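Local coordinates for protein cobalamin biosynthesis precorrin-6Y methylase (CbiE) (PDB 2BB3) that probably methylates a corrin-ring precursor in adenosylcobalamin biosynthesis, using S-adenosyl-L-methionine, and is seen here with S-adenosyl-L-homocysteine bound, at residues 176-187 with 202-213; 95-103 with 119-127. All blocks are in the same frame, centred on the assembly; numbering follows the deposited sequence.

Contact 1: residues 176-187 with 202-213; sequences LGKRRVVLLENL and IELESDYTIIFV. With SAH (S-adenosyl-L-homocysteine), chain C.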
loop_
_atom_site.group_PDB
_atom_site.type_symbol
_atom_site.label_atom_id
_atom_site.label_comp_id
_atom_site.label_asym_id
_atom_site.label_seq_id
_atom_site.Cartn_x
_atom_site.Cartn_y
_atom_site.Cartn_z
ATOM N N LEU A 176 -5.101 -10.757 -22.866
ATOM C CA LEU A 176 -3.842 -10.091 -22.582
ATOM C C LEU A 176 -2.865 -10.250 -23.759
ATOM O O LEU A 176 -1.770 -9.703 -23.729
ATOM C CB LEU A 176 -3.233 -10.679 -21.301
ATOM C CG LEU A 176 -2.822 -9.698 -20.197
ATOM C CD1 LEU A 176 -3.822 -8.561 -20.150
ATOM C CD2 LEU A 176 -2.721 -10.400 -18.842
ATOM N N GLY A 177 -3.262 -11.013 -24.775
ATOM C CA GLY A 177 -2.440 -11.196 -25.964
ATOM C C GLY A 177 -1.075 -11.881 -25.908
ATOM O O GLY A 177 -0.913 -12.946 -25.309
ATOM N N LYS A 178 -0.091 -11.285 -26.570
ATOM C CA LYS A 178 1.251 -11.850 -26.609
ATOM C C LYS A 178 2.163 -11.024 -25.704
ATOM O O LYS A 178 3.393 -11.063 -25.812
ATOM C CB LYS A 178 1.779 -11.807 -28.051
ATOM C CG LYS A 178 0.691 -11.966 -29.119
ATOM C CD LYS A 178 1.213 -11.565 -30.502
ATOM C CE LYS A 178 0.086 -11.146 -31.450
ATOM N NZ LYS A 178 0.621 -10.641 -32.755
ATOM N N ARG A 179 1.551 -10.281 -24.799
ATOM C CA ARG A 179 2.284 -9.410 -23.892
ATOM C C ARG A 179 3.149 -10.130 -22.880
ATOM O O ARG A 179 2.771 -11.162 -22.337
ATOM C CB ARG A 179 1.296 -8.514 -23.151
ATOM C CG ARG A 179 0.436 -7.663 -24.060
ATOM C CD ARG A 179 -0.373 -6.708 -23.222
ATOM N NE ARG A 179 -1.052 -5.680 -24.003
ATOM C CZ ARG A 179 -2.175 -5.871 -24.690
ATOM N NH1 ARG A 179 -2.717 -4.861 -25.361
ATOM N NH2 ARG A 179 -2.758 -7.066 -24.713
ATOM N N ARG A 180 4.327 -9.585 -22.632
ATOM C CA ARG A 180 5.209 -10.168 -21.650
ATOM C C ARG A 180 4.570 -9.927 -20.285
ATOM O O ARG A 180 4.106 -8.833 -19.997
ATOM C CB ARG A 180 6.590 -9.504 -21.706
ATOM C CG ARG A 180 7.518 -9.954 -20.576
ATOM C CD ARG A 180 8.948 -9.433 -20.718
ATOM N NE ARG A 180 9.698 -10.150 -21.751
ATOM C CZ ARG A 180 11.007 -10.031 -21.951
ATOM N NH1 ARG A 180 11.729 -9.215 -21.189
ATOM N NH2 ARG A 180 11.593 -10.735 -22.912
ATOM N N VAL A 181 4.521 -10.954 -19.455
ATOM C CA VAL A 181 3.958 -10.787 -18.136
ATOM C C VAL A 181 4.899 -11.396 -17.115
ATOM O O VAL A 181 5.703 -12.270 -17.448
ATOM C CB VAL A 181 2.555 -11.460 -18.011
ATOM C CG1 VAL A 181 1.590 -10.846 -19.020
ATOM C CG2 VAL A 181 2.659 -12.958 -18.215
ATOM N N VAL A 182 4.831 -10.888 -15.886
ATOM C CA VAL A 182 5.632 -11.409 -14.795
ATOM C C VAL A 182 4.588 -11.881 -13.782
ATOM O O VAL A 182 3.685 -11.132 -13.415
ATOM C CB VAL A 182 6.541 -10.323 -14.154
ATOM C CG1 VAL A 182 7.294 -10.903 -12.966
ATOM C CG2 VAL A 182 7.532 -9.783 -15.183
ATOM N N LEU A 183 4.713 -13.135 -13.353
ATOM C CA LEU A 183 3.794 -13.743 -12.405
ATOM C C LEU A 183 4.475 -13.830 -11.048
ATOM O O LEU A 183 5.529 -14.455 -10.926
ATOM C CB LEU A 183 3.418 -15.162 -12.864
ATOM C CG LEU A 183 2.824 -15.321 -14.269
ATOM C CD1 LEU A 183 2.494 -16.785 -14.577
ATOM C CD2 LEU A 183 1.579 -14.487 -14.386
ATOM N N LEU A 184 3.885 -13.193 -10.035
ATOM C CA LEU A 184 4.442 -13.272 -8.690
ATOM C C LEU A 184 3.442 -14.133 -7.916
ATOM O O LEU A 184 2.342 -13.707 -7.594
ATOM C CB LEU A 184 4.640 -11.871 -8.086
ATOM C CG LEU A 184 5.564 -11.048 -8.997
ATOM C CD1 LEU A 184 4.720 -10.117 -9.852
ATOM C CD2 LEU A 184 6.585 -10.259 -8.194
ATOM N N GLU A 185 3.845 -15.374 -7.664
ATOM C CA GLU A 185 3.012 -16.362 -7.010
ATOM C C GLU A 185 3.354 -16.660 -5.574
ATOM O O GLU A 185 4.527 -16.836 -5.210
ATOM C CB GLU A 185 3.082 -17.678 -7.797
ATOM C CG GLU A 185 2.769 -17.506 -9.262
ATOM C CD GLU A 185 3.023 -18.766 -10.072
ATOM O OE1 GLU A 185 4.166 -19.277 -10.042
ATOM O OE2 GLU A 185 2.079 -19.246 -10.737
ATOM N N ASN A 186 2.312 -16.721 -4.757
ATOM C CA ASN A 186 2.461 -17.065 -3.352
ATOM C C ASN A 186 3.556 -16.271 -2.645
ATOM O O ASN A 186 4.392 -16.846 -1.949
ATOM C CB ASN A 186 2.751 -18.567 -3.264
ATOM C CG ASN A 186 1.911 -19.372 -4.245
ATOM O OD1 ASN A 186 0.699 -19.167 -4.359
ATOM N ND2 ASN A 186 2.551 -20.293 -4.958
ATOM N N LEU A 187 3.553 -14.952 -2.820
ATOM C CA LEU A 187 4.553 -14.117 -2.181
ATOM C C LEU A 187 4.584 -14.397 -0.683
ATOM O O LEU A 187 3.545 -14.435 -0.016
ATOM C CB LEU A 187 4.257 -12.639 -2.444
ATOM C CG LEU A 187 4.409 -12.269 -3.919
ATOM C CD1 LEU A 187 4.029 -10.809 -4.160
ATOM C CD2 LEU A 187 5.859 -12.508 -4.362
ATOM N N ILE A 202 2.200 -19.048 -21.239
ATOM C CA ILE A 202 2.523 -19.335 -19.845
ATOM C C ILE A 202 1.218 -19.744 -19.173
ATOM O O ILE A 202 0.169 -19.206 -19.493
ATOM C CB ILE A 202 3.145 -18.098 -19.136
ATOM C CG1 ILE A 202 3.840 -18.532 -17.843
ATOM C CG2 ILE A 202 2.079 -17.052 -18.849
ATOM C CD1 ILE A 202 4.777 -17.485 -17.265
ATOM N N GLU A 203 1.274 -20.721 -18.277
ATOM C CA GLU A 203 0.078 -21.181 -17.579
ATOM C C GLU A 203 0.027 -20.710 -16.131
ATOM O O GLU A 203 1.050 -20.689 -15.444
ATOM C CB GLU A 203 0.006 -22.715 -17.565
ATOM C CG GLU A 203 -0.763 -23.328 -18.710
ATOM C CD GLU A 203 -0.138 -23.021 -20.050
ATOM O OE1 GLU A 203 1.048 -23.373 -20.249
ATOM O OE2 GLU A 203 -0.835 -22.423 -20.898
ATOM N N LEU A 204 -1.166 -20.343 -15.677
ATOM C CA LEU A 204 -1.353 -19.930 -14.301
ATOM C C LEU A 204 -1.581 -21.195 -13.506
ATOM O O LEU A 204 -2.057 -22.184 -14.053
ATOM C CB LEU A 204 -2.568 -19.015 -14.165
ATOM C CG LEU A 204 -2.464 -17.699 -14.933
ATOM C CD1 LEU A 204 -3.657 -16.823 -14.581
ATOM C CD2 LEU A 204 -1.147 -17.015 -14.605
ATOM N N GLU A 205 -1.237 -21.176 -12.225
ATOM C CA GLU A 205 -1.445 -22.351 -11.401
ATOM C C GLU A 205 -1.781 -22.028 -9.958
ATOM O O GLU A 205 -2.217 -22.902 -9.219
ATOM C CB GLU A 205 -0.226 -23.290 -11.469
ATOM C CG GLU A 205 1.126 -22.634 -11.292
ATOM C CD GLU A 205 2.292 -23.579 -11.641
ATOM O OE1 GLU A 205 2.330 -24.102 -12.787
ATOM O OE2 GLU A 205 3.171 -23.802 -10.771
ATOM N N SER A 206 -1.599 -20.781 -9.549
ATOM C CA SER A 206 -1.899 -20.416 -8.170
ATOM C C SER A 206 -3.001 -19.374 -8.060
ATOM O O SER A 206 -3.106 -18.468 -8.902
ATOM C CB SER A 206 -0.652 -19.864 -7.494
ATOM O OG SER A 206 -0.947 -19.492 -6.167
ATOM N N ASP A 207 -3.830 -19.493 -7.027
ATOM C CA ASP A 207 -4.884 -18.505 -6.823
ATOM C C ASP A 207 -4.345 -17.236 -6.166
ATOM O O ASP A 207 -5.069 -16.262 -5.998
ATOM C CB ASP A 207 -6.021 -19.087 -5.996
ATOM C CG ASP A 207 -6.866 -20.059 -6.798
ATOM O OD1 ASP A 207 -7.005 -19.835 -8.030
ATOM O OD2 ASP A 207 -7.383 -21.031 -6.205
ATOM N N TYR A 208 -3.071 -17.264 -5.795
ATOM C CA TYR A 208 -2.423 -16.097 -5.209
ATOM C C TYR A 208 -1.392 -15.637 -6.227
ATOM O O TYR A 208 -0.185 -15.811 -6.031
ATOM C CB TYR A 208 -1.741 -16.464 -3.893
ATOM C CG TYR A 208 -2.727 -16.994 -2.889
ATOM C CD1 TYR A 208 -2.876 -18.366 -2.689
ATOM C CD2 TYR A 208 -3.586 -16.128 -2.210
ATOM C CE1 TYR A 208 -3.870 -18.866 -1.847
ATOM C CE2 TYR A 208 -4.588 -16.617 -1.365
ATOM C CZ TYR A 208 -4.722 -17.984 -1.197
ATOM O OH TYR A 208 -5.732 -18.488 -0.420
ATOM N N THR A 209 -1.881 -15.062 -7.320
ATOM C CA THR A 209 -1.000 -14.621 -8.396
ATOM C C THR A 209 -1.114 -13.149 -8.726
ATOM O O THR A 209 -2.200 -12.639 -9.008
ATOM C CB THR A 209 -1.295 -15.418 -9.699
ATOM O OG1 THR A 209 -1.111 -16.815 -9.441
ATOM C CG2 THR A 209 -0.346 -15.014 -10.812
ATOM N N ILE A 210 0.004 -12.444 -8.677
ATOM C CA ILE A 210 -0.057 -11.054 -9.063
ATOM C C ILE A 210 0.572 -11.048 -10.438
ATOM O O ILE A 210 1.613 -11.667 -10.649
ATOM C CB ILE A 210 0.647 -10.130 -8.045
ATOM C CG1 ILE A 210 -0.274 -9.948 -6.818
ATOM C CG2 ILE A 210 0.931 -8.769 -8.686
ATOM C CD1 ILE A 210 0.323 -9.153 -5.697
ATOM N N ILE A 211 -0.099 -10.402 -11.387
ATOM C CA ILE A 211 0.378 -10.371 -12.775
ATOM C C ILE A 211 0.887 -8.986 -13.135
ATOM O O ILE A 211 0.104 -8.060 -13.205
ATOM C CB ILE A 211 -0.766 -10.731 -13.747
ATOM C CG1 ILE A 211 -1.251 -12.163 -13.482
ATOM C CG2 ILE A 211 -0.303 -10.546 -15.192
ATOM C CD1 ILE A 211 -2.391 -12.628 -14.432
ATOM N N PHE A 212 2.188 -8.848 -13.357
ATOM C CA PHE A 212 2.757 -7.553 -13.713
ATOM C C PHE A 212 2.860 -7.414 -15.230
ATOM O O PHE A 212 3.497 -8.232 -15.885
ATOM C CB PHE A 212 4.152 -7.377 -13.088
ATOM C CG PHE A 212 4.807 -6.074 -13.435
ATOM C CD1 PHE A 212 4.240 -4.866 -13.028
ATOM C CD2 PHE A 212 5.985 -6.047 -14.180
ATOM C CE1 PHE A 212 4.833 -3.652 -13.360
ATOM C CE2 PHE A 212 6.591 -4.829 -14.520
ATOM C CZ PHE A 212 6.016 -3.632 -14.108
ATOM N N VAL A 213 2.223 -6.379 -15.779
ATOM C CA VAL A 213 2.250 -6.107 -17.217
ATOM C C VAL A 213 2.835 -4.701 -17.441
ATOM O O VAL A 213 2.172 -3.696 -17.154
ATOM C CB VAL A 213 0.820 -6.144 -17.822
ATOM C CG1 VAL A 213 0.905 -6.227 -19.335
ATOM C CG2 VAL A 213 0.016 -7.319 -17.246
HETATM N N SAH C . -6.283 -7.795 0.862
HETATM C CA SAH C . -5.294 -8.502 0.153
HETATM C CB SAH C . -5.805 -8.977 -1.206
HETATM C CG SAH C . -7.024 -9.873 -1.376
HETATM S SD SAH C . -7.727 -10.080 -2.990
HETATM C C SAH C . -4.072 -7.658 0.112
HETATM O O SAH C . -3.164 -8.282 -0.266
HETATM O OXT SAH C . -4.088 -6.492 0.401
HETATM C "C5'" SAH C . -6.825 -11.597 -3.126
HETATM C "C4'" SAH C . -5.749 -11.606 -4.196
HETATM O "O4'" SAH C . -4.570 -11.013 -3.812
HETATM C "C3'" SAH C . -5.408 -12.934 -4.800
HETATM O "O3'" SAH C . -6.284 -13.361 -5.755
HETATM C "C2'" SAH C . -4.058 -12.638 -5.344
HETATM O "O2'" SAH C . -4.106 -12.158 -6.617
HETATM C "C1'" SAH C . -3.520 -11.579 -4.452
HETATM N N9 SAH C . -2.668 -12.150 -3.436
HETATM C C8 SAH C . -2.963 -12.234 -2.175
HETATM N N7 SAH C . -1.995 -12.735 -1.493
HETATM C C5 SAH C . -1.044 -12.983 -2.309
HETATM C C6 SAH C . 0.193 -13.502 -2.118
HETATM N N6 SAH C . 0.634 -13.885 -0.975
HETATM N N1 SAH C . 0.981 -13.628 -3.166
HETATM C C2 SAH C . 0.557 -13.260 -4.378
HETATM N N3 SAH C . -0.643 -12.752 -4.534
HETATM C C4 SAH C . -1.446 -12.621 -3.529
HETATM O O HOH W 1 5.422 -7.747 -17.871
#
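Val182 and Leu184 pair with Phe212 and Ile210, respectively, as two hydrogen-bonded pairs of an antiparallel ladder that joins strands 180-185 and 209-213 inside the mixed sheet of this tetrapyrrole methylase. The N-H of Phe212 meets Val182 O at 2.7 Å and that of Leu184 meets Ile210 O at 2.8 Å. Beyond the strand, Asn186 N continues the ladder to Tyr208 O. At the other end, one water donates to both Arg180 O and Phe212 O.

The apolar contacts fall on two faces. On one, Leu183 spreads its branches: CD1 meets Ile202 CD1 tip to tip at 3.6 Å, while the side chain of Leu204 crosses that of Leu183 at about a right angle. Leu183 CD2 lies beside Ile211 CG1. On the face that meets helix 125-133, Val182 and Phe212 run side by side, with Val182 CG2 at the edge of the ring; beta-branched valine suits an extended strand, and the buried ring of Phe212 reaches Leu133 of the helix.

Glu185 is buried, but its carboxylate has salt bridges to Arg193 and Arg195, which probably offset its charge. Arg193 also pairs with Glu205, whose OE2 lies 4.7 Å from Glu185 OE2, so the arginine probably eases the repulsion between the two acids.

The ends of the strands hold the adenine of S-adenosyl-L-homocysteine. Leu187 N donates to N1 of the base at 2.9 Å and its O accepts from N6, so the backbone reads the adenine edge. With chi1 at -77°, Ile210 sends CG1 to within 3.6 Å of the ligand's N3. Asn186 has positive phi just past the strand, a backbone shape asparagine accepts more readily than most residues. Ser206 OG accepts from Tyr208 N in an ST turn and donates to Asn186 OD1; the 2.5 Å between Ser206 OG and Asn186 OD1 is improbably short, its exact length doubtful.

Contact 2: residues 95-103 with 119-127; sequences STGDPMVAG and IEPAISSVQ. With SAH (S-adenosyl-L-homocysteine), chain C.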
loop_
_atom_site.group_PDB
_atom_site.type_symbol
_atom_site.label_atom_id
_atom_site.label_comp_id
_atom_site.label_asym_id
_atom_site.label_seq_id
_atom_site.Cartn_x
_atom_site.Cartn_y
_atom_site.Cartn_z
ATOM N N SER A 95 -8.704 -8.875 7.699
ATOM C CA SER A 95 -8.699 -9.118 6.264
ATOM C C SER A 95 -7.281 -9.516 5.912
ATOM O O SER A 95 -6.345 -9.085 6.587
ATOM C CB SER A 95 -9.060 -7.818 5.527
ATOM O OG SER A 95 -8.884 -7.951 4.137
ATOM N N THR A 96 -7.099 -10.346 4.890
ATOM C CA THR A 96 -5.733 -10.695 4.503
ATOM C C THR A 96 -5.084 -9.449 3.932
ATOM O O THR A 96 -5.765 -8.592 3.360
ATOM C CB THR A 96 -5.665 -11.763 3.416
ATOM O OG1 THR A 96 -6.563 -11.413 2.362
ATOM C CG2 THR A 96 -5.995 -13.131 3.976
ATOM N N GLY A 97 -3.772 -9.359 4.095
ATOM C CA GLY A 97 -3.031 -8.211 3.619
ATOM C C GLY A 97 -3.571 -6.878 4.108
ATOM O O GLY A 97 -3.686 -6.634 5.308
ATOM N N ASP A 98 -3.908 -6.019 3.153
ATOM C CA ASP A 98 -4.416 -4.669 3.408
ATOM C C ASP A 98 -5.912 -4.725 3.101
ATOM O O ASP A 98 -6.312 -5.228 2.039
ATOM C CB ASP A 98 -3.691 -3.713 2.460
ATOM C CG ASP A 98 -3.908 -2.259 2.793
ATOM O OD1 ASP A 98 -4.486 -1.943 3.843
ATOM O OD2 ASP A 98 -3.475 -1.415 1.989
ATOM N N PRO A 99 -6.763 -4.212 4.016
ATOM C CA PRO A 99 -8.227 -4.204 3.863
ATOM C C PRO A 99 -8.774 -3.422 2.665
ATOM O O PRO A 99 -9.799 -3.774 2.099
ATOM C CB PRO A 99 -8.719 -3.609 5.191
ATOM C CG PRO A 99 -7.552 -3.806 6.153
ATOM C CD PRO A 99 -6.358 -3.576 5.284
HETATM N N MSE A 100 -8.094 -2.355 2.282
HETATM C CA MSE A 100 -8.556 -1.547 1.167
HETATM C C MSE A 100 -7.858 -1.877 -0.166
HETATM O O MSE A 100 -7.576 -0.990 -0.968
HETATM C CB MSE A 100 -8.403 -0.065 1.506
HETATM C CG MSE A 100 -9.450 0.477 2.507
HETATM SE SE MSE A 100 -11.315 0.318 1.863
HETATM C CE MSE A 100 -11.784 -1.236 2.918
ATOM N N VAL A 101 -7.528 -3.152 -0.358
ATOM C CA VAL A 101 -6.957 -3.624 -1.614
ATOM C C VAL A 101 -7.786 -4.863 -1.961
ATOM O O VAL A 101 -7.646 -5.908 -1.318
ATOM C CB VAL A 101 -5.465 -4.073 -1.506
ATOM C CG1 VAL A 101 -5.046 -4.721 -2.813
ATOM C CG2 VAL A 101 -4.558 -2.887 -1.179
ATOM N N ALA A 102 -8.658 -4.734 -2.957
ATOM C CA ALA A 102 -9.516 -5.835 -3.377
ATOM C C ALA A 102 -10.190 -6.370 -2.135
ATOM O O ALA A 102 -10.331 -7.584 -1.961
ATOM C CB ALA A 102 -8.699 -6.925 -4.027
ATOM N N GLY A 103 -10.583 -5.459 -1.255
ATOM C CA GLY A 103 -11.195 -5.888 -0.013
ATOM C C GLY A 103 -12.707 -5.792 0.050
ATOM O O GLY A 103 -13.417 -6.030 -0.933
ATOM N N ILE A 119 -11.014 1.389 9.500
ATOM C CA ILE A 119 -10.051 0.534 8.844
ATOM C C ILE A 119 -8.632 0.728 9.359
ATOM O O ILE A 119 -8.175 1.856 9.516
ATOM C CB ILE A 119 -10.012 0.825 7.315
ATOM C CG1 ILE A 119 -11.427 0.788 6.727
ATOM C CG2 ILE A 119 -9.053 -0.147 6.627
ATOM C CD1 ILE A 119 -12.120 -0.527 6.863
ATOM N N GLU A 120 -7.946 -0.375 9.643
ATOM C CA GLU A 120 -6.545 -0.314 10.043
ATOM C C GLU A 120 -5.752 -0.984 8.926
ATOM O O GLU A 120 -5.887 -2.182 8.712
ATOM C CB GLU A 120 -6.263 -1.064 11.346
ATOM C CG GLU A 120 -4.793 -0.931 11.826
ATOM C CD GLU A 120 -4.390 0.529 12.020
ATOM O OE1 GLU A 120 -5.287 1.347 12.315
ATOM O OE2 GLU A 120 -3.192 0.865 11.886
ATOM N N PRO A 121 -4.904 -0.217 8.214
ATOM C CA PRO A 121 -4.059 -0.680 7.099
ATOM C C PRO A 121 -3.018 -1.719 7.477
ATOM O O PRO A 121 -2.581 -1.782 8.609
ATOM C CB PRO A 121 -3.352 0.587 6.630
ATOM C CG PRO A 121 -4.172 1.716 7.193
ATOM C CD PRO A 121 -4.626 1.198 8.519
ATOM N N ALA A 122 -2.611 -2.532 6.509
ATOM C CA ALA A 122 -1.553 -3.514 6.729
ATOM C C ALA A 122 -0.809 -3.626 5.393
ATOM O O ALA A 122 -1.209 -3.002 4.422
ATOM C CB ALA A 122 -2.147 -4.863 7.136
ATOM N N ILE A 123 0.247 -4.424 5.334
ATOM C CA ILE A 123 0.997 -4.576 4.097
ATOM C C ILE A 123 0.339 -5.554 3.127
ATOM O O ILE A 123 0.040 -6.695 3.474
ATOM C CB ILE A 123 2.455 -4.953 4.439
ATOM C CG1 ILE A 123 3.127 -3.672 4.991
ATOM C CG2 ILE A 123 3.199 -5.501 3.210
ATOM C CD1 ILE A 123 4.279 -3.925 5.838
ATOM N N SER A 124 0.084 -5.079 1.911
ATOM C CA SER A 124 -0.594 -5.882 0.902
ATOM C C SER A 124 0.334 -6.651 -0.011
ATOM O O SER A 124 1.526 -6.363 -0.091
ATOM C CB SER A 124 -1.505 -4.996 0.044
ATOM O OG SER A 124 -0.746 -4.086 -0.718
ATOM N N SER A 125 -0.231 -7.627 -0.714
ATOM C CA SER A 125 0.553 -8.434 -1.632
ATOM C C SER A 125 1.004 -7.493 -2.742
ATOM O O SER A 125 2.028 -7.721 -3.406
ATOM C CB SER A 125 -0.290 -9.590 -2.188
ATOM O OG SER A 125 -1.475 -9.125 -2.806
ATOM N N VAL A 126 0.232 -6.434 -2.943
ATOM C CA VAL A 126 0.578 -5.441 -3.937
ATOM C C VAL A 126 1.897 -4.785 -3.545
ATOM O O VAL A 126 2.793 -4.639 -4.375
ATOM C CB VAL A 126 -0.531 -4.363 -4.086
ATOM C CG1 VAL A 126 0.062 -3.092 -4.776
ATOM C CG2 VAL A 126 -1.678 -4.930 -4.929
ATOM N N GLN A 127 2.030 -4.409 -2.282
ATOM C CA GLN A 127 3.271 -3.796 -1.820
ATOM C C GLN A 127 4.453 -4.743 -1.892
ATOM O O GLN A 127 5.565 -4.344 -2.270
ATOM C CB GLN A 127 3.123 -3.313 -0.375
ATOM C CG GLN A 127 2.363 -2.018 -0.233
ATOM C CD GLN A 127 1.972 -1.761 1.190
ATOM O OE1 GLN A 127 0.979 -2.308 1.671
ATOM N NE2 GLN A 127 2.767 -0.948 1.894
HETATM N N SAH C . -6.283 -7.795 0.862
HETATM C CA SAH C . -5.294 -8.502 0.153
HETATM C CB SAH C . -5.805 -8.977 -1.206
HETATM C CG SAH C . -7.024 -9.873 -1.376
HETATM S SD SAH C . -7.727 -10.080 -2.990
HETATM C C SAH C . -4.072 -7.658 0.112
HETATM O O SAH C . -3.164 -8.282 -0.266
HETATM O OXT SAH C . -4.088 -6.492 0.401
HETATM C "C5'" SAH C . -6.825 -11.597 -3.126
HETATM C "C4'" SAH C . -5.749 -11.606 -4.196
HETATM O "O4'" SAH C . -4.570 -11.013 -3.812
HETATM C "C3'" SAH C . -5.408 -12.934 -4.800
HETATM O "O3'" SAH C . -6.284 -13.361 -5.755
HETATM C "C2'" SAH C . -4.058 -12.638 -5.344
HETATM O "O2'" SAH C . -4.106 -12.158 -6.617
HETATM C "C1'" SAH C . -3.520 -11.579 -4.452
HETATM N N9 SAH C . -2.668 -12.150 -3.436
HETATM C C8 SAH C . -2.963 -12.234 -2.175
HETATM N N7 SAH C . -1.995 -12.735 -1.493
HETATM C C5 SAH C . -1.044 -12.983 -2.309
HETATM C C6 SAH C . 0.193 -13.502 -2.118
HETATM N N6 SAH C . 0.634 -13.885 -0.975
HETATM N N1 SAH C . 0.981 -13.628 -3.166
HETATM C C2 SAH C . 0.557 -13.260 -4.378
HETATM N N3 SAH C . -0.643 -12.752 -4.534
HETATM C C4 SAH C . -1.446 -12.621 -3.529
HETATM O O HOH W 2 -1.802 -1.676 0.238
#
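Asp98 meets Ala122 through its carboxylate: Ala122 N gives OD1 of Asp98 a weak hydrogen bond of 3.3 Å. With CG anti to the backbone N (chi1 -169°), the carboxylate extends alongside Ala122. Asp98 OD2 accepts from a water, at a doubtfully short distance; the same water accepts from Ser124 OG and donates to Gln127 OE1. OD2 is also weakly bonded to Gln127 of the second subunit. A leucine in place of Asp98 would probably cost Ala122 N its weak acceptor and the water one of its two.

Ser124 and Gln127 form a capping box at the start of helix 125-133: Ser124 N donates to Gln127 OE1 at 2.9 Å, and Gln127 N returns a bond to Ser124 OG. Ser125 serves through both N-H, almost straight (175°) at SAH O, and hydroxyl, OG donating to the same oxygen; Asp98 N holds SAH OXT at 2.8 Å. The ligand's amino group donates to the carbonyls of Thr96, Asp98 and Val101. Gly97 suits its positive phi, and a CB there would strike the ligand.

Pro99 slides past Ile119, Pro99 CB lying 3.8 Å from Ile119 CG2. The selenomethionine Met100 bends CE across to Ile119 CD1. Val101 and Val126 cross obliquely, CG1 of Val101 4.0 Å from CG2 of Val126.

Following the chain from the N terminus, strand 91-95 of the parallel sheet runs into the loop 95-103; helix 105-109 and strand 116-120 follow, and contact 2 closes this excursion at the start of helix 125-133. The chain then enters the mixed sheet through strands 140-144 and 162-167. Contact 1 comes later, closing the loop that runs from strand 180-185 through strand 193-198 to strand 209-213. The two loops lie in series, neither nesting nor crossing. They touch where Ile210 CD1 packs against Ser125 O at 3.2 Å. The ligand bridges them as well, its amino-acid end in contact 2 and its adenine in contact 1, which ties the two sheets together.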